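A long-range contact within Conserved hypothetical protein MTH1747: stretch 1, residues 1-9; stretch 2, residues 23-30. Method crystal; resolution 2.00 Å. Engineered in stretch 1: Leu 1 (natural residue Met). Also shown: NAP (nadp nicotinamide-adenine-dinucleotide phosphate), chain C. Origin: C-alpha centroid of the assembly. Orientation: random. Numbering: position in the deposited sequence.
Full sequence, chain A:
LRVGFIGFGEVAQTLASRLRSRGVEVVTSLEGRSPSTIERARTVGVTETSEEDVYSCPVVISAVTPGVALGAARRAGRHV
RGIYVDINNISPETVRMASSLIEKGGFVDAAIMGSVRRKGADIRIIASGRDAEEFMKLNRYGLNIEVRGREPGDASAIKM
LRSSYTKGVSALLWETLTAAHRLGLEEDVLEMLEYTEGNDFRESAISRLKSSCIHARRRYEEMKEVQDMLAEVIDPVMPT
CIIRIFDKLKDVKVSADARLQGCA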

# COMPACT_ATOMS: atom_id res chain seq x y z
N LEU A 1 23.76 -30.83 18.63
CA LEU A 1 23.58 -32.29 18.86
C LEU A 1 23.35 -32.90 17.48
O LEU A 1 24.26 -32.93 16.66
CB LEU A 1 22.38 -32.54 19.80
CG LEU A 1 22.31 -33.81 20.68
CD1 LEU A 1 21.52 -34.93 20.03
CD2 LEU A 1 23.73 -34.27 21.04
N ARG A 2 22.11 -33.33 17.23
CA ARG A 2 21.72 -33.89 15.94
C ARG A 2 20.44 -33.20 15.47
O ARG A 2 19.50 -33.02 16.24
CB ARG A 2 21.43 -35.40 16.06
CG ARG A 2 22.63 -36.28 16.42
CD ARG A 2 22.45 -37.71 15.93
NE ARG A 2 21.24 -38.34 16.45
CZ ARG A 2 20.60 -39.34 15.85
NH1 ARG A 2 21.05 -39.83 14.69
NH2 ARG A 2 19.52 -39.87 16.40
N VAL A 3 20.43 -32.76 14.21
CA VAL A 3 19.22 -32.15 13.64
C VAL A 3 18.75 -33.07 12.50
O VAL A 3 19.50 -33.34 11.56
CB VAL A 3 19.46 -30.70 13.11
CG1 VAL A 3 18.21 -30.19 12.39
CG2 VAL A 3 19.80 -29.76 14.27
N GLY A 4 17.54 -33.60 12.61
CA GLY A 4 17.03 -34.46 11.55
C GLY A 4 16.12 -33.73 10.57
O GLY A 4 15.38 -32.84 10.96
N PHE A 5 16.20 -34.10 9.30
CA PHE A 5 15.39 -33.49 8.26
C PHE A 5 14.45 -34.49 7.59
O PHE A 5 14.88 -35.58 7.19
CB PHE A 5 16.28 -32.87 7.16
CG PHE A 5 16.94 -31.58 7.56
CD1 PHE A 5 18.07 -31.57 8.36
CD2 PHE A 5 16.39 -30.36 7.18
CE1 PHE A 5 18.65 -30.37 8.79
CE2 PHE A 5 16.96 -29.15 7.60
CZ PHE A 5 18.09 -29.16 8.40
N ILE A 6 13.17 -34.15 7.52
CA ILE A 6 12.22 -34.98 6.79
C ILE A 6 12.08 -34.17 5.50
O ILE A 6 11.65 -33.01 5.52
CB ILE A 6 10.87 -35.07 7.50
CG1 ILE A 6 11.06 -35.64 8.91
CG2 ILE A 6 9.95 -36.00 6.69
CD1 ILE A 6 9.81 -35.43 9.80
N GLY A 7 12.47 -34.80 4.40
CA GLY A 7 12.51 -34.16 3.10
C GLY A 7 13.92 -33.62 2.97
O GLY A 7 14.59 -33.36 3.98
N PHE A 8 14.47 -33.57 1.75
CA PHE A 8 15.81 -33.01 1.62
C PHE A 8 15.96 -32.33 0.30
O PHE A 8 16.70 -32.77 -0.59
CB PHE A 8 16.93 -34.04 1.89
CG PHE A 8 18.20 -33.43 2.39
CD1 PHE A 8 18.42 -33.24 3.74
CD2 PHE A 8 19.16 -32.98 1.49
CE1 PHE A 8 19.58 -32.60 4.22
CE2 PHE A 8 20.32 -32.34 1.94
CZ PHE A 8 20.53 -32.15 3.30
N GLY A 9 15.17 -31.28 0.16
CA GLY A 9 15.14 -30.47 -1.04
C GLY A 9 15.94 -29.21 -0.87
O GLY A 9 16.92 -29.20 -0.12
PA NAP C . 11.87 -29.34 -2.89
O1A NAP C . 10.47 -29.35 -3.27
O2A NAP C . 12.97 -28.40 -3.03
O5B NAP C . 12.14 -30.35 -1.59
C5B NAP C . 11.12 -31.20 -0.80
C4B NAP C . 11.85 -32.46 -0.82
O4B NAP C . 10.80 -33.27 0.10
C3B NAP C . 11.73 -33.42 -1.59
O3B NAP C . 13.09 -33.32 -1.59
C2B NAP C . 11.29 -34.83 -1.68
O2B NAP C . 11.86 -35.93 -1.90
C1B NAP C . 10.78 -34.66 -0.38
N9A NAP C . 9.46 -35.29 -0.22
C8A NAP C . 8.24 -35.34 -0.92
N7A NAP C . 7.38 -36.15 -0.34
C5A NAP C . 8.03 -36.65 0.78
C6A NAP C . 7.64 -37.57 1.81
N6A NAP C . 6.43 -38.14 1.82
N1A NAP C . 8.55 -37.86 2.80
C2A NAP C . 9.79 -37.29 2.80
N3A NAP C . 10.23 -36.43 1.86
C4A NAP C . 9.29 -36.14 0.87
O3 NAP C . 11.16 -28.22 -1.88
PN NAP C . 11.73 -26.89 -0.98
O1N NAP C . 11.90 -25.72 -1.91
O2N NAP C . 12.91 -27.44 -0.30
O5D NAP C . 10.72 -26.47 0.16
C5D NAP C . 10.37 -27.38 1.24
C4D NAP C . 9.21 -26.78 2.01
O4D NAP C . 9.40 -25.43 2.52
C3D NAP C . 7.89 -26.69 1.20
O3D NAP C . 6.67 -27.02 1.95
C2D NAP C . 7.83 -25.28 0.70
O2D NAP C . 6.53 -24.84 0.43
C1D NAP C . 8.54 -24.51 1.83
N1N NAP C . 9.18 -23.26 1.40
C2N NAP C . 10.19 -23.28 0.42
C3N NAP C . 10.75 -22.00 0.09
C7N NAP C . 11.81 -21.87 -0.91
O7N NAP C . 12.29 -20.76 -1.18
N7N NAP C . 12.30 -22.95 -1.56
C4N NAP C . 10.28 -20.84 0.74
C5N NAP C . 9.31 -20.85 1.68
C6N NAP C . 8.76 -22.06 2.01
P2B NAP C . 11.77 -36.38 -3.49
O1X NAP C . 12.67 -35.51 -4.32
O2X NAP C . 12.22 -37.74 -3.37
O3X NAP C . 10.39 -36.17 -3.90
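Stretch 2 (23-30) GVEVVTSL

Two neighbouring parallel strands are held together chiefly by their backbones, and side chains then finish each face of the sheet according to what lies beside them. The contact between residues 1-9 and 23-30 of MTH1747 illustrates this well. Stretch 2 enters through a loop at Gly 23 and Val 24 and is extended through Glu 25, Val 26, Val 27 and Thr 28, with phi between -83° and -160° and psi between 119° and 160°. It runs alongside the strand Arg 2 to Ile 6 in the same direction. The two axes approach to 4.7 Å and cross at -28°, a modest twist for adjacent strands. Residues pair in simple register: CA to CA, Arg 2 lies 4.9 Å from Glu 25, Val 3 lies 4.9 Å from Val 26, and Gly 4 lies 4.7 Å from Val 27.

The hydrogen bonds show the alternation typical of parallel pairing, in which a residue of one strand bonds to the two residues flanking its partner on the other. The ladder opens weakly, with Glu 25 N donating to O of Leu 1, an engineered residue, at 3.3 Å. It then tightens: Val 3 N donates to Glu 25 O at 3.0 Å, Val 27 N to Val 3 O at 2.9 Å, and Phe 5 N to Val 27 O at 2.9 Å. Between these rungs, CA-H...O contacts use the same carbonyls, with Arg 2 CA 3.2 Å from Glu 25 O, Val 26 CA 3.3 Å from Val 3 O, and Gly 4 CA 3.3 Å from Val 27 O.

At the far end a side chain takes over. Thr 28, with chi1 in the t well, donates from OG1 to Phe 5 O at 2.7 Å. The same carbonyl accepts from a water at 2.8 Å from Phe 5 O, and this water in turn accepts from Ser 29 N at 2.9 Å, so a solvent molecule links the two stretches where Phe 5 O and Ser 29 N are 4.4 Å apart.

Polar side chains meet on the face that carries Arg 2, Glu 25 and Val 27. The opposite charges stay beyond salt-bridge range, Arg 2 NE being 4.6 Å from Glu 25 OE1, but a second water joins them: it accepts from Arg 2 NH1 at 2.9 Å and donates to Glu 25 OE2 at 2.6 Å. Arg 2 NH1 also reaches Val 27 CG1 at 3.9 Å.

The other face, bearing Val 3, Phe 5, Val 26 and Thr 28, is more apolar. Val 3 CG2 packs on Val 24 CG1 at 3.7 Å, and Phe 5 CE1 comes to 4.4 Å from Val 26 CB. Beyond the strand, Phe 8 points toward stretch 2 and places CD1 4.1 Å from Thr 28 CB. Altogether, 539 Å² is buried between the stretches.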

# COMPACT_ATOMS: atom_id res chain seq x y z
N GLY A 23 29.39 -27.35 12.86
CA GLY A 23 29.60 -28.50 13.74
C GLY A 23 28.42 -29.35 14.17
O GLY A 23 28.56 -30.22 15.04
N VAL A 24 27.26 -29.13 13.56
CA VAL A 24 26.08 -29.90 13.94
C VAL A 24 25.98 -31.15 13.09
O VAL A 24 26.24 -31.11 11.91
CB VAL A 24 24.80 -29.02 13.73
CG1 VAL A 24 23.51 -29.82 13.99
CG2 VAL A 24 24.88 -27.81 14.62
N GLU A 25 25.66 -32.29 13.70
CA GLU A 25 25.49 -33.48 12.89
C GLU A 25 24.07 -33.45 12.33
O GLU A 25 23.12 -33.38 13.08
CB GLU A 25 25.65 -34.75 13.71
CG GLU A 25 25.93 -35.92 12.77
CD GLU A 25 25.46 -37.25 13.30
OE1 GLU A 25 25.28 -37.40 14.53
OE2 GLU A 25 25.29 -38.17 12.46
N VAL A 26 23.92 -33.42 11.01
CA VAL A 26 22.61 -33.38 10.37
C VAL A 26 22.31 -34.75 9.79
O VAL A 26 23.19 -35.35 9.17
CB VAL A 26 22.57 -32.28 9.28
CG1 VAL A 26 22.94 -30.96 9.91
CG2 VAL A 26 23.60 -32.55 8.21
N VAL A 27 21.09 -35.26 9.99
CA VAL A 27 20.72 -36.59 9.49
C VAL A 27 19.40 -36.60 8.74
O VAL A 27 18.55 -35.75 8.96
CB VAL A 27 20.62 -37.67 10.64
CG1 VAL A 27 21.80 -37.57 11.61
CG2 VAL A 27 19.31 -37.58 11.37
N THR A 28 19.23 -37.57 7.85
CA THR A 28 17.99 -37.67 7.09
C THR A 28 17.87 -39.10 6.54
O THR A 28 18.87 -39.81 6.47
CB THR A 28 17.99 -36.66 5.90
OG1 THR A 28 16.65 -36.50 5.43
CG2 THR A 28 18.84 -37.16 4.76
N SER A 29 16.65 -39.51 6.18
CA SER A 29 16.37 -40.83 5.63
C SER A 29 16.15 -40.70 4.14
O SER A 29 15.30 -39.92 3.70
CB SER A 29 15.12 -41.41 6.27
OG SER A 29 14.80 -42.66 5.71
N LEU A 30 16.92 -41.45 3.34
CA LEU A 30 16.80 -41.38 1.88
C LEU A 30 15.95 -42.48 1.23
O LEU A 30 15.81 -42.51 0.00
CB LEU A 30 18.17 -41.34 1.23
CG LEU A 30 19.04 -40.11 1.52
CD1 LEU A 30 20.42 -40.33 0.93
CD2 LEU A 30 18.40 -38.85 0.94
O HOH W 1 23.78 -39.93 13.59
O HOH W 2 14.09 -38.18 6.70